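Side-chain contacts in ribonucleoside-diphosphate reductase small chain 2 (Saccharomyces cerevisiae, PDB 1JK0), which supports ribonucleotide reduction to deoxyribonucleotides for DNA synthesis as a small subunit required for folding of its partner Rnr2 and for assembly with the large subunits: residues B[25-30]-B[40-45]; B[46-51]-B[224-229]; B[161-166]-B[182-187]; B[178-183]-B[244-249]. All coordinates share one frame; numbering follows the deposited sequence.

Contact 1: residues B[25-30]-B[40-45]; sequences EILLME and IKYHEI
Tyr42, at the N-cap position of helix 43-54, carries the contact between the start of this helix and the preceding loop, where it meets Leu27 and Ile26. The helix belongs to the all-helical, ferritin-like fold of the reductase small chain, and residues 25-30 form part of the loop before it, with helical backbone angles at 26-28 but no regular helical bonding. Leu27 touches the ring with one branch: its CD1 lies 3.8 Å from Tyr42 CE2 and approaches the ring at a slant. The CB of Leu27 does not itself point at the helix, and it is the end of the side chain that closes the gap. The CB of Tyr42 does point toward the loop, and with CG beside the backbone N and anti to the carbonyl carbon (chi1 -64°) the ring is carried on to Leu27. The CA atoms of Leu27 and Tyr42 are 9.4 Å apart, so the ring spans most of the separation. Outside the pair, Glu112 OE1 accepts hydrogen bonds from the backbone N of both Lys41 and Tyr42, fixing the chain just ahead of the helix. The loop is held separately, through the carboxylate of Glu25, by Arg235 N and Thr236 OG1. At the far end of the ring, Tyr42 OH comes within 3.5 Å of the backbone O of Ile26 and within 4.1 Å of its CG1.

Contact 2: residues B[46-51]-B[224-229]; sequences WAAYKK and TDFSCL
Ala48 meets two side chains of helix 207-232 with its single methyl group. Ala48 CB lies 4.0 Å from CD1 of Phe226 and 4.2 Å from CD2 of Leu229, and the CA atoms of Ala48 and Phe226 are 7.1 Å apart, the nearest backbone pair of the two segments. Phe226 and Leu229 are three residues apart, so they project from the same face of their helix. The phenylalanine ring reaches the methyl group because CG is anti to the backbone N (chi1 -171°), and Ala48 CB meets it at a slant. In the next shell, the ring of Phe226 is stacked against Phe116 and meets Tyr117 edge-to-face, so residues of helix 111-138 flank the group that Ala48 touches. Ile45, one turn before Ala48, also packs on Phe226 and Leu229. Away from this interface, CE of Lys50 lies 3.6 Å above one face of the Trp46 indole, toward its rim, while NZ makes salt bridges to Glu53 and to acidic groups on the chain of another protein. Lys50 thus turns its charge to that boundary, away from the Ala48 contact. The two segments bury 83 Å² together, nearly all from Ala48, Phe226 and Leu229; these apolar groups imply hydrophobic packing rather than directional bonds.

Contact 3: residues B[161-166]-B[182-187]; sequences AAFIER and FAAKEG
Phe163 and Ile164 face helix 175-188 from helix 155-166, joining two successive helices of the ferritin-like bundle. Phe163 forms the enclosed half. Its ring meets the methyl group of Ala184, with Phe163 CZ 3.8 Å and CE1 4.1 Å from Ala184 CB, so one side of the ring's far end does the touching, at an oblique angle. Both residues are buried, and helix 240-258 packs against both: Phe163 also packs on Ile246, Ala250 and Ile253, and Ala184 packs on Ala250. Ile164 and Lys185 make the other half, where both residues are partly exposed, in contrast to the buried Phe163 and Ala184. The isoleucine extends one branch, and its CD1 rests on the outer methylenes, CD and CE, of the lysine. Lys185 leaves its helix with CG anti to the backbone N (chi1 -179°) and stays extended until a bend at its last torsion turns the amino end away from helix 155-166. The contact is thus made by methylenes and not by the ammonium group. This lysine lies about 11 Å, side chain to side chain, from Tyr131, the predicted active-site residue. CD of Lys185 is 3.5 Å from Ile164 CD1, and CE follows at 3.8 Å.

Contact 4: residues B[178-183]-B[244-249]; sequences RLVAFA and EKIITE
Val180 and Ile247 meet at about a right angle, the gamma methyl of one against the delta methyl of the other: Val180 CG1 is 3.4 Å from Ile247 CD1. The valine presents this branch with CG1 anti to its own N (chi1 -178°), whereas Ile247 points its CB aside and brings only its end across. Ile246 is divided between two neighbours. Its CG2 lies over the backbone of Ala181, 3.8 Å from CA and 3.9 Å from CB, while its other branch runs toward Val180 and stops with CD1 4.3 Å from Val180 CB. The segment axes approach to 9.3 Å and cross at -26°, running in roughly the same direction. Phe163 of helix 155-166 also touches Ala181, and Phe289 packs on Val180. All four touching residues are buried and apolar, which implies that packing and the exclusion of water hold helices 175-188 and 240-258 together here within the bundle.

From the N terminus, contact 1 closes a short loop of nine residues leading into helix 43-54, and contact 2 begins on that same helix one residue later. Contact 2 spans far more chain, returning to helix 207-232 across 172 residues. Contact 3 falls entirely within that span and joins helix 155-166 to helix 175-188. Contact 4 starts on helix 175-188, sharing Phe182 and Ala183 with contact 3, and runs on to helix 240-258, so its segments alternate with those of contact 2 and the two cross. Contacts 3 and 4 are joined directly by the Arg166 to Glu249 salt bridge, while Ile45 packing on Phe226 links contacts 1 and 2.

Contact 1: residues B[25-30]-B[40-45]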
loop_
_atom_site.group_PDB
_atom_site.type_symbol
_atom_site.label_atom_id
_atom_site.label_comp_id
_atom_site.label_asym_id
_atom_site.label_seq_id
_atom_site.Cartn_x
_atom_site.Cartn_y
_atom_site.Cartn_z
ATOM N N GLU B 25 22.334 -2.023 -14.339
ATOM C CA GLU B 25 20.905 -1.944 -14.636
ATOM C C GLU B 25 20.276 -0.781 -13.862
ATOM O O GLU B 25 20.115 -0.834 -12.641
ATOM C CB GLU B 25 20.190 -3.251 -14.273
ATOM C CG GLU B 25 20.663 -4.505 -15.017
ATOM C CD GLU B 25 20.483 -4.450 -16.540
ATOM O OE1 GLU B 25 19.566 -3.759 -17.034
ATOM O OE2 GLU B 25 21.263 -5.126 -17.245
ATOM N N ILE B 26 19.936 0.273 -14.597
ATOM C CA ILE B 26 19.326 1.475 -14.041
ATOM C C ILE B 26 18.007 1.117 -13.368
ATOM O O ILE B 26 17.553 1.793 -12.451
ATOM C CB ILE B 26 19.050 2.503 -15.162
ATOM C CG1 ILE B 26 17.954 1.974 -16.090
ATOM C CG2 ILE B 26 20.304 2.734 -15.982
ATOM C CD1 ILE B 26 17.562 2.927 -17.191
ATOM N N LEU B 27 17.407 0.036 -13.849
ATOM C CA LEU B 27 16.138 -0.472 -13.351
ATOM C C LEU B 27 16.286 -0.930 -11.908
ATOM O O LEU B 27 15.493 -0.571 -11.048
ATOM C CB LEU B 27 15.701 -1.644 -14.233
ATOM C CG LEU B 27 14.226 -1.804 -14.589
ATOM C CD1 LEU B 27 13.714 -0.542 -15.234
ATOM C CD2 LEU B 27 14.063 -2.980 -15.521
ATOM N N LEU B 28 17.317 -1.727 -11.656
ATOM C CA LEU B 28 17.596 -2.257 -10.325
ATOM C C LEU B 28 18.404 -1.263 -9.531
ATOM O O LEU B 28 18.557 -1.393 -8.319
ATOM C CB LEU B 28 18.396 -3.545 -10.436
ATOM C CG LEU B 28 17.710 -4.626 -11.258
ATOM C CD1 LEU B 28 18.732 -5.691 -11.631
ATOM C CD2 LEU B 28 16.539 -5.202 -10.462
ATOM N N MET B 29 18.925 -0.273 -10.238
ATOM C CA MET B 29 19.751 0.757 -9.636
ATOM C C MET B 29 18.926 1.745 -8.834
ATOM O O MET B 29 17.697 1.677 -8.800
ATOM C CB MET B 29 20.510 1.505 -10.727
ATOM C CG MET B 29 22.003 1.590 -10.524
ATOM S SD MET B 29 22.789 2.141 -12.053
ATOM C CE MET B 29 22.440 3.925 -11.978
ATOM N N GLU B 30 19.630 2.674 -8.197
ATOM C CA GLU B 30 19.008 3.707 -7.386
ATOM C C GLU B 30 18.318 4.754 -8.251
ATOM O O GLU B 30 18.543 4.835 -9.461
ATOM C CB GLU B 30 20.063 4.390 -6.511
ATOM C CG GLU B 30 20.757 3.462 -5.526
ATOM C CD GLU B 30 21.877 4.159 -4.776
ATOM O OE1 GLU B 30 21.649 5.294 -4.291
ATOM O OE2 GLU B 30 22.979 3.571 -4.658
ATOM N N ILE B 40 7.878 12.225 -15.161
ATOM C CA ILE B 40 8.076 10.784 -15.298
ATOM C C ILE B 40 9.327 10.315 -16.032
ATOM O O ILE B 40 9.581 10.729 -17.166
ATOM C CB ILE B 40 6.851 10.096 -15.954
ATOM C CG1 ILE B 40 5.755 9.886 -14.916
ATOM C CG2 ILE B 40 7.226 8.721 -16.485
ATOM C CD1 ILE B 40 4.727 10.976 -14.877
ATOM N N LYS B 41 10.089 9.429 -15.386
ATOM C CA LYS B 41 11.300 8.893 -15.990
ATOM C C LYS B 41 11.054 7.543 -16.664
ATOM O O LYS B 41 11.786 7.166 -17.582
ATOM C CB LYS B 41 12.405 8.738 -14.954
ATOM C CG LYS B 41 13.775 8.473 -15.578
ATOM C CD LYS B 41 14.827 8.098 -14.530
ATOM C CE LYS B 41 16.220 8.116 -15.130
ATOM N NZ LYS B 41 16.657 9.485 -15.539
ATOM N N TYR B 42 10.034 6.815 -16.210
ATOM C CA TYR B 42 9.715 5.512 -16.790
ATOM C C TYR B 42 8.323 5.498 -17.408
ATOM O O TYR B 42 7.388 4.877 -16.873
ATOM C CB TYR B 42 9.816 4.414 -15.736
ATOM C CG TYR B 42 11.214 4.235 -15.204
ATOM C CD1 TYR B 42 11.646 4.954 -14.093
ATOM C CD2 TYR B 42 12.126 3.382 -15.839
ATOM C CE1 TYR B 42 12.957 4.839 -13.621
ATOM C CE2 TYR B 42 13.444 3.256 -15.376
ATOM C CZ TYR B 42 13.854 3.994 -14.263
ATOM O OH TYR B 42 15.158 3.926 -13.812
ATOM N N HIS B 43 8.216 6.151 -18.567
ATOM C CA HIS B 43 6.958 6.284 -19.292
ATOM C C HIS B 43 6.232 4.980 -19.547
ATOM O O HIS B 43 5.023 4.890 -19.388
ATOM C CB HIS B 43 7.207 7.007 -20.610
ATOM C CG HIS B 43 7.813 8.363 -20.442
ATOM N ND1 HIS B 43 7.182 9.378 -19.759
ATOM C CD2 HIS B 43 9.009 8.863 -20.834
ATOM C CE1 HIS B 43 7.963 10.443 -19.732
ATOM N NE2 HIS B 43 9.078 10.156 -20.379
ATOM N N GLU B 44 6.991 3.975 -19.948
ATOM C CA GLU B 44 6.463 2.653 -20.249
ATOM C C GLU B 44 5.778 1.976 -19.068
ATOM O O GLU B 44 4.597 1.640 -19.164
ATOM C CB GLU B 44 7.585 1.746 -20.779
ATOM C CG GLU B 44 9.018 2.333 -20.688
ATOM C CD GLU B 44 9.518 2.607 -19.264
ATOM O OE1 GLU B 44 10.614 2.146 -18.914
ATOM O OE2 GLU B 44 8.832 3.282 -18.492
ATOM N N ILE B 45 6.493 1.766 -17.960
ATOM C CA ILE B 45 5.852 1.111 -16.821
ATOM C C ILE B 45 4.722 1.974 -16.263
ATOM O O ILE B 45 3.724 1.431 -15.785
ATOM C CB ILE B 45 6.854 0.728 -15.680
ATOM C CG1 ILE B 45 7.457 1.969 -15.062
ATOM C CG2 ILE B 45 7.981 -0.136 -16.223
ATOM C CD1 ILE B 45 8.589 1.649 -14.105
#

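Contact 2: residues B[46-51]-B[224-229]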
loop_
_atom_site.group_PDB
_atom_site.type_symbol
_atom_site.label_atom_id
_atom_site.label_comp_id
_atom_site.label_asym_id
_atom_site.label_seq_id
_atom_site.Cartn_x
_atom_site.Cartn_y
_atom_site.Cartn_z
ATOM N N TRP B 46 4.860 3.302 -16.357
ATOM C CA TRP B 46 3.824 4.229 -15.858
ATOM C C TRP B 46 2.523 4.045 -16.639
ATOM O O TRP B 46 1.441 3.977 -16.047
ATOM C CB TRP B 46 4.296 5.695 -15.970
ATOM C CG TRP B 46 3.398 6.781 -15.335
ATOM C CD1 TRP B 46 2.889 7.897 -15.971
ATOM C CD2 TRP B 46 3.050 6.936 -13.949
ATOM N NE1 TRP B 46 2.267 8.731 -15.068
ATOM C CE2 TRP B 46 2.348 8.168 -13.822
ATOM C CE3 TRP B 46 3.266 6.168 -12.802
ATOM C CZ2 TRP B 46 1.865 8.634 -12.592
ATOM C CZ3 TRP B 46 2.779 6.645 -11.571
ATOM C CH2 TRP B 46 2.093 7.864 -11.483
ATOM N N ALA B 47 2.631 3.970 -17.964
ATOM C CA ALA B 47 1.457 3.784 -18.807
ATOM C C ALA B 47 0.882 2.411 -18.485
ATOM O O ALA B 47 -0.326 2.197 -18.581
ATOM C CB ALA B 47 1.830 3.876 -20.265
ATOM N N ALA B 48 1.747 1.478 -18.096
ATOM C CA ALA B 48 1.256 0.152 -17.736
ATOM C C ALA B 48 0.433 0.281 -16.452
ATOM O O ALA B 48 -0.635 -0.314 -16.329
ATOM C CB ALA B 48 2.412 -0.811 -17.524
ATOM N N TYR B 49 0.937 1.060 -15.497
ATOM C CA TYR B 49 0.230 1.258 -14.234
ATOM C C TYR B 49 -1.106 1.971 -14.465
ATOM O O TYR B 49 -2.128 1.559 -13.918
ATOM C CB TYR B 49 1.105 2.035 -13.239
ATOM C CG TYR B 49 0.345 2.582 -12.053
ATOM C CD1 TYR B 49 -0.275 1.728 -11.140
ATOM C CD2 TYR B 49 0.205 3.968 -11.871
ATOM C CE1 TYR B 49 -1.028 2.244 -10.071
ATOM C CE2 TYR B 49 -0.535 4.495 -10.821
ATOM C CZ TYR B 49 -1.155 3.629 -9.923
ATOM O OH TYR B 49 -1.906 4.143 -8.892
ATOM N N LYS B 50 -1.108 3.019 -15.286
ATOM C CA LYS B 50 -2.348 3.746 -15.579
ATOM C C LYS B 50 -3.383 2.836 -16.207
ATOM O O LYS B 50 -4.572 2.936 -15.931
ATOM C CB LYS B 50 -2.079 4.920 -16.511
ATOM C CG LYS B 50 -1.365 6.056 -15.808
ATOM C CD LYS B 50 -2.223 6.588 -14.654
ATOM C CE LYS B 50 -1.462 7.525 -13.749
ATOM N NZ LYS B 50 -2.394 8.076 -12.729
ATOM N N LYS B 51 -2.911 1.922 -17.038
ATOM C CA LYS B 51 -3.796 1.005 -17.713
ATOM C C LYS B 51 -4.498 0.048 -16.747
ATOM O O LYS B 51 -5.694 -0.210 -16.895
ATOM C CB LYS B 51 -3.022 0.237 -18.780
ATOM C CG LYS B 51 -3.917 -0.479 -19.770
ATOM C CD LYS B 51 -3.132 -1.296 -20.783
ATOM C CE LYS B 51 -4.083 -1.958 -21.772
ATOM N NZ LYS B 51 -4.883 -0.934 -22.513
ATOM N N THR B 224 1.395 -10.274 -16.372
ATOM C CA THR B 224 2.451 -11.079 -16.995
ATOM C C THR B 224 3.248 -10.179 -17.930
ATOM O O THR B 224 4.479 -10.186 -17.915
ATOM C CB THR B 224 1.889 -12.294 -17.794
ATOM O OG1 THR B 224 1.135 -13.149 -16.925
ATOM C CG2 THR B 224 3.039 -13.122 -18.378
ATOM N N ASP B 225 2.536 -9.393 -18.731
ATOM C CA ASP B 225 3.175 -8.453 -19.648
ATOM C C ASP B 225 4.129 -7.542 -18.911
ATOM O O ASP B 225 5.228 -7.286 -19.376
ATOM C CB ASP B 225 2.151 -7.562 -20.337
ATOM C CG ASP B 225 1.833 -8.012 -21.733
ATOM O OD1 ASP B 225 2.749 -8.558 -22.392
ATOM O OD2 ASP B 225 0.680 -7.801 -22.176
ATOM N N PHE B 226 3.696 -7.032 -17.766
ATOM C CA PHE B 226 4.533 -6.118 -17.012
ATOM C C PHE B 226 5.920 -6.699 -16.822
ATOM O O PHE B 226 6.910 -5.966 -16.859
ATOM C CB PHE B 226 3.921 -5.776 -15.648
ATOM C CG PHE B 226 4.646 -4.678 -14.935
ATOM C CD1 PHE B 226 4.706 -3.399 -15.483
ATOM C CD2 PHE B 226 5.328 -4.927 -13.754
ATOM C CE1 PHE B 226 5.439 -2.387 -14.872
ATOM C CE2 PHE B 226 6.066 -3.927 -13.131
ATOM C CZ PHE B 226 6.120 -2.649 -13.699
ATOM N N SER B 227 6.011 -8.011 -16.629
ATOM C CA SER B 227 7.324 -8.611 -16.446
ATOM C C SER B 227 8.047 -8.709 -17.786
ATOM O O SER B 227 9.273 -8.701 -17.839
ATOM C CB SER B 227 7.199 -9.974 -15.770
ATOM O OG SER B 227 6.674 -9.821 -14.453
ATOM N N CYS B 228 7.291 -8.783 -18.877
ATOM C CA CYS B 228 7.905 -8.826 -20.197
ATOM C C CYS B 228 8.387 -7.422 -20.522
ATOM O O CYS B 228 9.347 -7.237 -21.260
ATOM C CB CYS B 228 6.904 -9.297 -21.245
ATOM S SG CYS B 228 6.618 -11.072 -21.196
ATOM N N LEU B 229 7.706 -6.433 -19.955
ATOM C CA LEU B 229 8.071 -5.042 -20.152
ATOM C C LEU B 229 9.335 -4.714 -19.364
ATOM O O LEU B 229 10.208 -4.005 -19.858
ATOM C CB LEU B 229 6.942 -4.126 -19.698
ATOM C CG LEU B 229 7.351 -2.660 -19.588
ATOM C CD1 LEU B 229 7.883 -2.184 -20.917
ATOM C CD2 LEU B 229 6.162 -1.834 -19.149
#

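Contact 3: residues B[161-166]-B[182-187]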
loop_
_atom_site.group_PDB
_atom_site.type_symbol
_atom_site.label_atom_id
_atom_site.label_comp_id
_atom_site.label_asym_id
_atom_site.label_seq_id
_atom_site.Cartn_x
_atom_site.Cartn_y
_atom_site.Cartn_z
ATOM N N ALA B 161 5.436 -25.521 -6.392
ATOM C CA ALA B 161 6.242 -24.885 -5.371
ATOM C C ALA B 161 7.734 -25.067 -5.633
ATOM O O ALA B 161 8.542 -24.216 -5.249
ATOM C CB ALA B 161 5.873 -25.442 -3.999
ATOM N N ALA B 162 8.099 -26.170 -6.287
ATOM C CA ALA B 162 9.508 -26.458 -6.578
ATOM C C ALA B 162 10.039 -25.531 -7.657
ATOM O O ALA B 162 11.182 -25.070 -7.583
ATOM C CB ALA B 162 9.676 -27.908 -7.015
ATOM N N PHE B 163 9.202 -25.271 -8.656
ATOM C CA PHE B 163 9.560 -24.389 -9.756
ATOM C C PHE B 163 9.943 -23.024 -9.187
ATOM O O PHE B 163 11.022 -22.510 -9.467
ATOM C CB PHE B 163 8.378 -24.277 -10.722
ATOM C CG PHE B 163 8.600 -23.315 -11.854
ATOM C CD1 PHE B 163 8.152 -22.001 -11.768
ATOM C CD2 PHE B 163 9.233 -23.731 -13.016
ATOM C CE1 PHE B 163 8.326 -21.117 -12.823
ATOM C CE2 PHE B 163 9.412 -22.857 -14.074
ATOM C CZ PHE B 163 8.955 -21.546 -13.978
ATOM N N ILE B 164 9.065 -22.445 -8.376
ATOM C CA ILE B 164 9.358 -21.155 -7.770
ATOM C C ILE B 164 10.587 -21.299 -6.866
ATOM O O ILE B 164 11.295 -20.329 -6.597
ATOM C CB ILE B 164 8.156 -20.633 -6.941
ATOM C CG1 ILE B 164 6.951 -20.434 -7.862
ATOM C CG2 ILE B 164 8.514 -19.325 -6.256
ATOM C CD1 ILE B 164 5.700 -19.930 -7.151
ATOM N N GLU B 165 10.842 -22.521 -6.407
ATOM C CA GLU B 165 11.986 -22.785 -5.539
ATOM C C GLU B 165 13.266 -22.893 -6.361
ATOM O O GLU B 165 14.371 -22.812 -5.825
ATOM C CB GLU B 165 11.778 -24.091 -4.774
ATOM C CG GLU B 165 12.922 -24.436 -3.840
ATOM C CD GLU B 165 13.063 -23.431 -2.715
ATOM O OE1 GLU B 165 14.202 -22.992 -2.444
ATOM O OE2 GLU B 165 12.030 -23.087 -2.098
ATOM N N ARG B 166 13.102 -23.059 -7.669
ATOM C CA ARG B 166 14.230 -23.216 -8.579
ATOM C C ARG B 166 14.812 -21.912 -9.134
ATOM O O ARG B 166 15.994 -21.619 -8.938
ATOM C CB ARG B 166 13.813 -24.137 -9.738
ATOM C CG ARG B 166 14.964 -24.740 -10.535
ATOM C CD ARG B 166 14.479 -25.557 -11.742
ATOM N NE ARG B 166 13.651 -26.704 -11.372
ATOM C CZ ARG B 166 12.321 -26.695 -11.312
ATOM N NH1 ARG B 166 11.643 -25.592 -11.600
ATOM N NH2 ARG B 166 11.665 -27.794 -10.965
ATOM N N PHE B 182 8.689 -15.570 -13.080
ATOM C CA PHE B 182 7.523 -14.878 -12.556
ATOM C C PHE B 182 6.398 -14.842 -13.597
ATOM O O PHE B 182 5.240 -15.102 -13.273
ATOM C CB PHE B 182 7.904 -13.453 -12.133
ATOM C CG PHE B 182 6.866 -12.777 -11.287
ATOM C CD1 PHE B 182 6.611 -11.418 -11.432
ATOM C CD2 PHE B 182 6.141 -13.499 -10.333
ATOM C CE1 PHE B 182 5.648 -10.784 -10.639
ATOM C CE2 PHE B 182 5.178 -12.875 -9.536
ATOM C CZ PHE B 182 4.931 -11.515 -9.689
ATOM N N ALA B 183 6.746 -14.536 -14.846
ATOM C CA ALA B 183 5.755 -14.483 -15.921
ATOM C C ALA B 183 5.151 -15.856 -16.191
ATOM O O ALA B 183 3.968 -15.971 -16.525
ATOM C CB ALA B 183 6.380 -13.939 -17.194
ATOM N N ALA B 184 5.983 -16.889 -16.075
ATOM C CA ALA B 184 5.529 -18.259 -16.269
ATOM C C ALA B 184 4.445 -18.465 -15.234
ATOM O O ALA B 184 3.326 -18.840 -15.563
ATOM C CB ALA B 184 6.674 -19.236 -16.025
ATOM N N LYS B 185 4.793 -18.184 -13.981
ATOM C CA LYS B 185 3.866 -18.329 -12.862
ATOM C C LYS B 185 2.629 -17.442 -12.961
ATOM O O LYS B 185 1.608 -17.699 -12.310
ATOM C CB LYS B 185 4.547 -18.008 -11.530
ATOM C CG LYS B 185 3.572 -18.189 -10.383
ATOM C CD LYS B 185 4.004 -17.566 -9.086
ATOM C CE LYS B 185 2.839 -17.580 -8.113
ATOM N NZ LYS B 185 1.621 -16.946 -8.718
ATOM N N GLU B 186 2.719 -16.398 -13.769
ATOM C CA GLU B 186 1.617 -15.469 -13.909
ATOM C C GLU B 186 0.743 -15.756 -15.123
ATOM O O GLU B 186 -0.483 -15.730 -15.033
ATOM C CB GLU B 186 2.176 -14.050 -14.004
ATOM C CG GLU B 186 1.227 -12.989 -13.533
ATOM C CD GLU B 186 0.873 -13.169 -12.075
ATOM O OE1 GLU B 186 1.806 -13.154 -11.237
ATOM O OE2 GLU B 186 -0.332 -13.329 -11.775
ATOM N N GLY B 187 1.387 -16.028 -16.257
ATOM C CA GLY B 187 0.654 -16.274 -17.488
ATOM C C GLY B 187 0.564 -17.711 -17.953
ATOM O O GLY B 187 -0.488 -18.142 -18.420
#

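Contact 4: residues B[178-183]-B[244-249]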
loop_
_atom_site.group_PDB
_atom_site.type_symbol
_atom_site.label_atom_id
_atom_site.label_comp_id
_atom_site.label_asym_id
_atom_site.label_seq_id
_atom_site.Cartn_x
_atom_site.Cartn_y
_atom_site.Cartn_z
ATOM N N ARG B 178 14.544 -14.510 -12.719
ATOM C CA ARG B 178 13.388 -14.456 -11.828
ATOM C C ARG B 178 12.208 -13.800 -12.535
ATOM O O ARG B 178 11.056 -14.136 -12.278
ATOM C CB ARG B 178 13.712 -13.655 -10.568
ATOM C CG ARG B 178 14.936 -14.127 -9.811
ATOM C CD ARG B 178 14.922 -13.610 -8.380
ATOM N NE ARG B 178 15.475 -12.266 -8.219
ATOM C CZ ARG B 178 16.773 -11.994 -8.235
ATOM N NH1 ARG B 178 17.647 -12.970 -8.414
ATOM N NH2 ARG B 178 17.199 -10.752 -8.046
ATOM N N LEU B 179 12.492 -12.855 -13.421
ATOM C CA LEU B 179 11.426 -12.189 -14.150
ATOM C C LEU B 179 10.725 -13.190 -15.063
ATOM O O LEU B 179 9.511 -13.350 -14.996
ATOM C CB LEU B 179 11.997 -11.025 -14.964
ATOM C CG LEU B 179 11.473 -9.613 -14.688
ATOM C CD1 LEU B 179 11.074 -9.424 -13.235
ATOM C CD2 LEU B 179 12.555 -8.639 -15.072
ATOM N N VAL B 180 11.491 -13.883 -15.900
ATOM C CA VAL B 180 10.908 -14.867 -16.815
ATOM C C VAL B 180 10.088 -15.920 -16.048
ATOM O O VAL B 180 8.986 -16.284 -16.458
ATOM C CB VAL B 180 12.007 -15.562 -17.656
ATOM C CG1 VAL B 180 11.370 -16.532 -18.634
ATOM C CG2 VAL B 180 12.820 -14.519 -18.414
ATOM N N ALA B 181 10.621 -16.396 -14.928
ATOM C CA ALA B 181 9.909 -17.379 -14.114
ATOM C C ALA B 181 8.600 -16.781 -13.618
ATOM O O ALA B 181 7.537 -17.401 -13.716
ATOM C CB ALA B 181 10.760 -17.794 -12.926
ATOM N N PHE B 182 8.689 -15.570 -13.080
ATOM C CA PHE B 182 7.523 -14.878 -12.556
ATOM C C PHE B 182 6.398 -14.842 -13.597
ATOM O O PHE B 182 5.240 -15.102 -13.273
ATOM C CB PHE B 182 7.904 -13.453 -12.133
ATOM C CG PHE B 182 6.866 -12.777 -11.287
ATOM C CD1 PHE B 182 6.611 -11.418 -11.432
ATOM C CD2 PHE B 182 6.141 -13.499 -10.333
ATOM C CE1 PHE B 182 5.648 -10.784 -10.639
ATOM C CE2 PHE B 182 5.178 -12.875 -9.536
ATOM C CZ PHE B 182 4.931 -11.515 -9.689
ATOM N N ALA B 183 6.746 -14.536 -14.846
ATOM C CA ALA B 183 5.755 -14.483 -15.921
ATOM C C ALA B 183 5.151 -15.856 -16.191
ATOM O O ALA B 183 3.968 -15.971 -16.525
ATOM C CB ALA B 183 6.380 -13.939 -17.194
ATOM N N GLU B 244 13.878 -20.568 -22.537
ATOM C CA GLU B 244 13.117 -21.715 -23.000
ATOM C C GLU B 244 13.205 -22.857 -21.980
ATOM O O GLU B 244 12.357 -23.747 -21.966
ATOM C CB GLU B 244 13.638 -22.179 -24.359
ATOM C CG GLU B 244 12.781 -23.249 -25.005
ATOM C CD GLU B 244 13.247 -23.606 -26.402
ATOM O OE1 GLU B 244 14.410 -24.036 -26.555
ATOM O OE2 GLU B 244 12.449 -23.456 -27.349
ATOM N N LYS B 245 14.227 -22.828 -21.124
ATOM C CA LYS B 245 14.395 -23.866 -20.109
ATOM C C LYS B 245 13.488 -23.615 -18.905
ATOM O O LYS B 245 13.085 -24.555 -18.217
ATOM C CB LYS B 245 15.858 -23.952 -19.640
ATOM C CG LYS B 245 16.820 -24.625 -20.631
ATOM C CD LYS B 245 18.241 -24.796 -20.046
ATOM C CE LYS B 245 18.268 -25.778 -18.866
ATOM N NZ LYS B 245 19.613 -25.939 -18.239
ATOM N N ILE B 246 13.165 -22.347 -18.659
ATOM C CA ILE B 246 12.303 -21.979 -17.539
ATOM C C ILE B 246 10.825 -22.176 -17.877
ATOM O O ILE B 246 10.057 -22.678 -17.056
ATOM C CB ILE B 246 12.542 -20.517 -17.125
ATOM C CG1 ILE B 246 14.015 -20.333 -16.758
ATOM C CG2 ILE B 246 11.659 -20.152 -15.941
ATOM C CD1 ILE B 246 14.396 -18.918 -16.413
ATOM N N ILE B 247 10.436 -21.786 -19.087
ATOM C CA ILE B 247 9.051 -21.928 -19.525
ATOM C C ILE B 247 8.614 -23.387 -19.618
ATOM O O ILE B 247 7.597 -23.781 -19.038
ATOM C CB ILE B 247 8.830 -21.278 -20.901
ATOM C CG1 ILE B 247 8.649 -19.771 -20.737
ATOM C CG2 ILE B 247 7.622 -21.903 -21.589
ATOM C CD1 ILE B 247 9.884 -19.058 -20.259
ATOM N N THR B 248 9.377 -24.178 -20.367
ATOM C CA THR B 248 9.075 -25.589 -20.555
ATOM C C THR B 248 8.690 -26.227 -19.228
ATOM O O THR B 248 7.599 -26.789 -19.100
ATOM C CB THR B 248 10.278 -26.337 -21.156
ATOM O OG1 THR B 248 10.535 -25.842 -22.472
ATOM C CG2 THR B 248 9.992 -27.822 -21.251
ATOM N N GLU B 249 9.578 -26.130 -18.243
ATOM C CA GLU B 249 9.315 -26.701 -16.924
ATOM C C GLU B 249 7.930 -26.336 -16.370
ATOM O O GLU B 249 7.237 -27.194 -15.823
ATOM C CB GLU B 249 10.392 -26.263 -15.928
ATOM C CG GLU B 249 11.802 -26.595 -16.360
ATOM C CD GLU B 249 12.805 -26.460 -15.232
ATOM O OE1 GLU B 249 14.021 -26.518 -15.515
ATOM O OE2 GLU B 249 12.385 -26.312 -14.063
#